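Local coordinates for hydrazine synthase alpha subunit (Candidatus Kuenenia stuttgartiensis, PDB 5C2V), which condenses hydroxylamine, formed in the gamma subunit, with ammonia to give hydrazine, as the heme c-bearing alpha subunit of the anammox hydrazine synthase complex, at residues 99-111 / 117-130. Sequence-based numbering, arbitrary orientation.
Sequences KGGGCQIWEMNID and QMTDLKGTCRSPIY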
loop_
_atom_site.group_PDB
_atom_site.type_symbol
_atom_site.label_atom_id
_atom_site.label_comp_id
_atom_site.label_asym_id
_atom_site.label_seq_id
_atom_site.Cartn_x
_atom_site.Cartn_y
_atom_site.Cartn_z
ATOM N N LYS D 99 -5.733 -35.502 33.440
ATOM C CA LYS D 99 -4.646 -35.866 34.337
ATOM C C LYS D 99 -3.368 -35.097 34.008
ATOM O O LYS D 99 -2.325 -35.319 34.622
ATOM C CB LYS D 99 -4.393 -37.373 34.277
ATOM C CG LYS D 99 -5.610 -38.207 34.638
ATOM C CD LYS D 99 -5.365 -39.689 34.409
ATOM C CE LYS D 99 -6.616 -40.502 34.705
ATOM N NZ LYS D 99 -6.420 -41.951 34.425
ATOM N N GLY D 100 -3.458 -34.192 33.037
ATOM C CA GLY D 100 -2.328 -33.362 32.659
ATOM C C GLY D 100 -1.559 -33.875 31.456
ATOM O O GLY D 100 -2.071 -34.670 30.669
ATOM N N GLY D 101 -0.324 -33.405 31.311
ATOM C CA GLY D 101 0.528 -33.807 30.207
ATOM C C GLY D 101 0.687 -32.708 29.176
ATOM O O GLY D 101 1.565 -32.772 28.313
ATOM N N GLY D 102 -0.162 -31.690 29.271
ATOM C CA GLY D 102 -0.141 -30.584 28.332
ATOM C C GLY D 102 -1.049 -30.837 27.146
ATOM O O GLY D 102 -1.812 -31.805 27.135
ATOM N N CYS D 103 -0.965 -29.973 26.140
ATOM C CA CYS D 103 -1.769 -30.141 24.936
ATOM C C CYS D 103 -0.981 -30.948 23.918
ATOM O O CYS D 103 0.025 -30.483 23.381
ATOM C CB CYS D 103 -2.173 -28.787 24.353
ATOM S SG CYS D 103 -3.347 -28.891 22.980
ATOM N N GLN D 104 -1.449 -32.162 23.652
ATOM C CA GLN D 104 -0.700 -33.104 22.833
ATOM C C GLN D 104 -1.555 -33.695 21.719
ATOM O O GLN D 104 -2.740 -33.384 21.596
ATOM C CB GLN D 104 -0.140 -34.225 23.709
ATOM C CG GLN D 104 0.712 -33.750 24.881
ATOM C CD GLN D 104 2.102 -33.302 24.462
ATOM O OE1 GLN D 104 2.464 -33.369 23.287
ATOM N NE2 GLN D 104 2.891 -32.848 25.428
ATOM N N ILE D 105 -0.941 -34.554 20.912
ATOM C CA ILE D 105 -1.649 -35.239 19.837
ATOM C C ILE D 105 -2.149 -36.597 20.317
ATOM O O ILE D 105 -1.404 -37.366 20.922
ATOM C CB ILE D 105 -0.752 -35.429 18.597
ATOM C CG1 ILE D 105 -0.232 -34.078 18.102
ATOM C CG2 ILE D 105 -1.511 -36.145 17.490
ATOM C CD1 ILE D 105 -1.320 -33.142 17.624
ATOM N N TRP D 106 -3.421 -36.878 20.054
ATOM C CA TRP D 106 -4.030 -38.140 20.449
ATOM C C TRP D 106 -4.796 -38.732 19.273
ATOM O O TRP D 106 -5.028 -38.052 18.277
ATOM C CB TRP D 106 -4.971 -37.942 21.640
ATOM C CG TRP D 106 -4.353 -37.241 22.817
ATOM C CD1 TRP D 106 -4.050 -35.914 22.916
ATOM C CD2 TRP D 106 -3.990 -37.829 24.073
ATOM N NE1 TRP D 106 -3.506 -35.642 24.147
ATOM C CE2 TRP D 106 -3.460 -36.801 24.877
ATOM C CE3 TRP D 106 -4.054 -39.126 24.591
ATOM C CZ2 TRP D 106 -2.998 -37.029 26.172
ATOM C CZ3 TRP D 106 -3.597 -39.349 25.878
ATOM C CH2 TRP D 106 -3.075 -38.306 26.653
ATOM N N GLU D 107 -5.178 -39.999 19.383
ATOM C CA GLU D 107 -6.072 -40.603 18.401
ATOM C C GLU D 107 -6.970 -41.639 19.061
ATOM O O GLU D 107 -6.580 -42.283 20.035
ATOM C CB GLU D 107 -5.289 -41.244 17.250
ATOM C CG GLU D 107 -4.083 -42.072 17.660
ATOM C CD GLU D 107 -3.574 -42.940 16.522
ATOM O OE1 GLU D 107 -4.407 -43.423 15.728
ATOM O OE2 GLU D 107 -2.347 -43.137 16.410
ATOM N N MET D 108 -8.178 -41.792 18.528
ATOM C CA MET D 108 -9.125 -42.762 19.065
ATOM C C MET D 108 -10.126 -43.206 18.007
ATOM O O MET D 108 -10.302 -42.542 16.987
ATOM C CB MET D 108 -9.867 -42.182 20.271
ATOM C CG MET D 108 -10.944 -41.171 19.909
ATOM S SD MET D 108 -12.072 -40.818 21.272
ATOM C CE MET D 108 -10.946 -40.138 22.486
ATOM N N ASN D 109 -10.780 -44.335 18.257
ATOM C CA ASN D 109 -11.792 -44.853 17.347
ATOM C C ASN D 109 -13.040 -43.980 17.334
ATOM O O ASN D 109 -13.277 -43.206 18.261
ATOM C CB ASN D 109 -12.159 -46.290 17.720
ATOM C CG ASN D 109 -10.967 -47.225 17.684
ATOM O OD1 ASN D 109 -10.061 -47.061 16.868
ATOM N ND2 ASN D 109 -10.961 -48.212 18.572
ATOM N N ILE D 110 -13.832 -44.107 16.273
ATOM C CA ILE D 110 -15.042 -43.308 16.110
ATOM C C ILE D 110 -16.077 -43.624 17.194
ATOM O O ILE D 110 -16.914 -42.785 17.528
ATOM C CB ILE D 110 -15.664 -43.525 14.706
ATOM C CG1 ILE D 110 -16.805 -42.536 14.451
ATOM C CG2 ILE D 110 -16.129 -44.966 14.531
ATOM C CD1 ILE D 110 -17.475 -42.710 13.104
ATOM N N ASP D 111 -16.004 -44.828 17.756
ATOM C CA ASP D 111 -16.952 -45.248 18.783
ATOM C C ASP D 111 -16.602 -44.679 20.156
ATOM O O ASP D 111 -17.438 -44.657 21.059
ATOM C CB ASP D 111 -17.026 -46.778 18.852
ATOM C CG ASP D 111 -15.661 -47.429 19.014
ATOM O OD1 ASP D 111 -14.754 -46.809 19.607
ATOM O OD2 ASP D 111 -15.496 -48.575 18.547
ATOM N N GLN D 117 -1.904 -42.104 23.008
ATOM C CA GLN D 117 -1.191 -40.829 23.083
ATOM C C GLN D 117 -0.022 -40.757 22.101
ATOM O O GLN D 117 0.944 -41.510 22.215
ATOM C CB GLN D 117 -0.680 -40.591 24.503
ATOM C CG GLN D 117 0.005 -39.248 24.695
ATOM C CD GLN D 117 0.543 -39.065 26.099
ATOM O OE1 GLN D 117 0.214 -39.827 27.008
ATOM N NE2 GLN D 117 1.379 -38.049 26.285
ATOM N N MET D 118 -0.120 -39.846 21.137
ATOM C CA MET D 118 0.893 -39.704 20.093
ATOM C C MET D 118 2.119 -38.869 20.482
ATOM O O MET D 118 3.247 -39.237 20.152
ATOM C CB MET D 118 0.252 -39.113 18.839
ATOM C CG MET D 118 -0.930 -39.924 18.349
ATOM S SD MET D 118 -0.549 -41.683 18.387
ATOM C CE MET D 118 0.567 -41.811 16.994
ATOM N N THR D 119 1.907 -37.749 21.170
ATOM C CA THR D 119 3.003 -36.815 21.444
ATOM C C THR D 119 3.209 -36.510 22.927
ATOM O O THR D 119 2.263 -36.192 23.641
ATOM C CB THR D 119 2.789 -35.472 20.713
ATOM O OG1 THR D 119 1.476 -34.971 20.996
ATOM C CG2 THR D 119 2.944 -35.647 19.215
ATOM N N ASP D 120 4.448 -36.647 23.388
ATOM C CA ASP D 120 4.841 -36.194 24.722
ATOM C C ASP D 120 5.544 -34.830 24.725
ATOM O O ASP D 120 6.061 -34.408 25.759
ATOM C CB ASP D 120 5.731 -37.228 25.411
ATOM C CG ASP D 120 5.569 -37.210 26.921
ATOM O OD1 ASP D 120 4.493 -36.783 27.394
ATOM O OD2 ASP D 120 6.509 -37.618 27.634
ATOM N N LEU D 121 5.564 -34.156 23.574
ATOM C CA LEU D 121 6.406 -32.974 23.349
ATOM C C LEU D 121 6.313 -31.926 24.455
ATOM O O LEU D 121 5.253 -31.722 25.045
ATOM C CB LEU D 121 6.034 -32.310 22.014
ATOM C CG LEU D 121 6.757 -31.003 21.655
ATOM C CD1 LEU D 121 8.220 -31.258 21.318
ATOM C CD2 LEU D 121 6.060 -30.242 20.533
ATOM N N LYS D 122 7.436 -31.269 24.734
ATOM C CA LYS D 122 7.456 -30.211 25.727
ATOM C C LYS D 122 7.103 -28.949 24.959
ATOM O O LYS D 122 7.934 -28.377 24.254
ATOM C CB LYS D 122 8.848 -30.119 26.366
ATOM C CG LYS D 122 8.978 -29.297 27.636
ATOM C CD LYS D 122 10.451 -29.202 28.038
ATOM C CE LYS D 122 11.124 -30.574 28.013
ATOM N NZ LYS D 122 12.583 -30.512 28.315
ATOM N N GLY D 123 5.857 -28.514 25.113
ATOM C CA GLY D 123 5.309 -27.506 24.226
ATOM C C GLY D 123 3.842 -27.761 23.920
ATOM O O GLY D 123 3.169 -28.517 24.621
ATOM N N THR D 124 3.358 -27.136 22.849
ATOM C CA THR D 124 1.975 -27.283 22.400
ATOM C C THR D 124 1.888 -27.976 21.036
ATOM O O THR D 124 2.742 -27.767 20.174
ATOM C CB THR D 124 1.280 -25.910 22.308
ATOM O OG1 THR D 124 1.554 -25.155 23.495
ATOM C CG2 THR D 124 -0.224 -26.070 22.142
ATOM N N CYS D 125 0.855 -28.796 20.846
ATOM C CA CYS D 125 0.628 -29.486 19.576
ATOM C C CYS D 125 -0.830 -29.381 19.133
ATOM O O CYS D 125 -1.739 -29.460 19.961
ATOM C CB CYS D 125 1.024 -30.960 19.684
ATOM S SG CYS D 125 2.687 -31.261 20.315
ATOM N N ARG D 126 -1.052 -29.211 17.833
ATOM C CA ARG D 126 -2.408 -29.179 17.291
ATOM C C ARG D 126 -2.471 -29.431 15.782
ATOM O O ARG D 126 -1.443 -29.553 15.107
ATOM C CB ARG D 126 -3.074 -27.838 17.610
ATOM C CG ARG D 126 -2.354 -26.624 17.045
ATOM C CD ARG D 126 -3.099 -25.343 17.387
ATOM N NE ARG D 126 -4.464 -25.349 16.867
ATOM C CZ ARG D 126 -4.831 -24.779 15.725
ATOM N NH1 ARG D 126 -3.935 -24.148 14.979
ATOM N NH2 ARG D 126 -6.095 -24.834 15.329
ATOM N N SER D 127 -3.703 -29.480 15.276
ATOM C CA SER D 127 -4.008 -29.752 13.869
ATOM C C SER D 127 -3.257 -30.940 13.262
ATOM O O SER D 127 -2.500 -30.770 12.306
ATOM C CB SER D 127 -3.737 -28.501 13.031
ATOM O OG SER D 127 -4.600 -27.441 13.406
ATOM N N PRO D 128 -3.461 -32.150 13.812
ATOM C CA PRO D 128 -2.842 -33.338 13.215
ATOM C C PRO D 128 -3.584 -33.820 11.970
ATOM O O PRO D 128 -4.808 -33.704 11.907
ATOM C CB PRO D 128 -2.930 -34.369 14.338
ATOM C CG PRO D 128 -4.181 -34.005 15.056
ATOM C CD PRO D 128 -4.301 -32.501 14.973
ATOM N N ILE D 129 -2.852 -34.353 10.996
ATOM C CA ILE D 129 -3.462 -34.979 9.826
ATOM C C ILE D 129 -2.737 -36.273 9.483
ATOM O O ILE D 129 -1.568 -36.453 9.832
ATOM C CB ILE D 129 -3.446 -34.057 8.585
ATOM C CG1 ILE D 129 -2.011 -33.669 8.223
ATOM C CG2 ILE D 129 -4.311 -32.823 8.809
ATOM C CD1 ILE D 129 -1.896 -32.892 6.931
ATOM N N TYR D 130 -3.435 -37.173 8.798
ATOM C CA TYR D 130 -2.832 -38.424 8.362
ATOM C C TYR D 130 -2.275 -38.291 6.953
ATOM O O TYR D 130 -2.950 -37.807 6.045
ATOM C CB TYR D 130 -3.845 -39.569 8.416
ATOM C CG TYR D 130 -4.264 -39.955 9.816
ATOM C CD1 TYR D 130 -3.363 -40.542 10.695
ATOM C CD2 TYR D 130 -5.563 -39.742 10.256
ATOM C CE1 TYR D 130 -3.742 -40.900 11.974
ATOM C CE2 TYR D 130 -5.953 -40.097 11.534
ATOM C CZ TYR D 130 -5.037 -40.676 12.389
ATOM O OH TYR D 130 -5.418 -41.032 13.662
#
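Q104 reaches across to the 117-130 segment and is gripped at both ends of its amide. Its NE2 donates to L121 O in the carbonyl plane, on a lone pair (2.6 Å), and to G101 O within its own segment, while OE1 accepts from T119 OG1 (3.0 Å). Glutamine suits the spot because one flat group supplies both donor and acceptor, and the bend at chi2 (-76°) swings it toward the loop 119-123. T119 OG1 also faces the I105 amide N-H, in a bond modelled too short for its length to be trusted; a hydroxyl can donate and accept at once.

I105 points toward the other segment, its apolar branches reaching several partners: CG2 meets M118 CB (3.7 Å), CG1 lies against C125 CB, and CD1 reaches P128 CB (3.9 Å). Q117, its long chain extended, lays CB and CG over one face of the six-membered ring of W106, CG 3.8 Å from the centroid in a CH-pi contact, the amide plane 26° from the ring. Beyond, E107 rests CG against M118 SD, and its OE1 accepts a weak hydrogen bond from Y130 OH, its stronger partner being the salt-bridged K90.

The M118 N-H bond to I105 O (2.8 Å) helps hold the short edge strand 116-117 antiparallel to 103-109. C125 N to C103 O (3.2 Å) ties on strand 124-130, which crosses at 44° as part of the next sheet, the blade-to-blade packing of a beta-propeller, here the six-bladed one of the N-terminal domain.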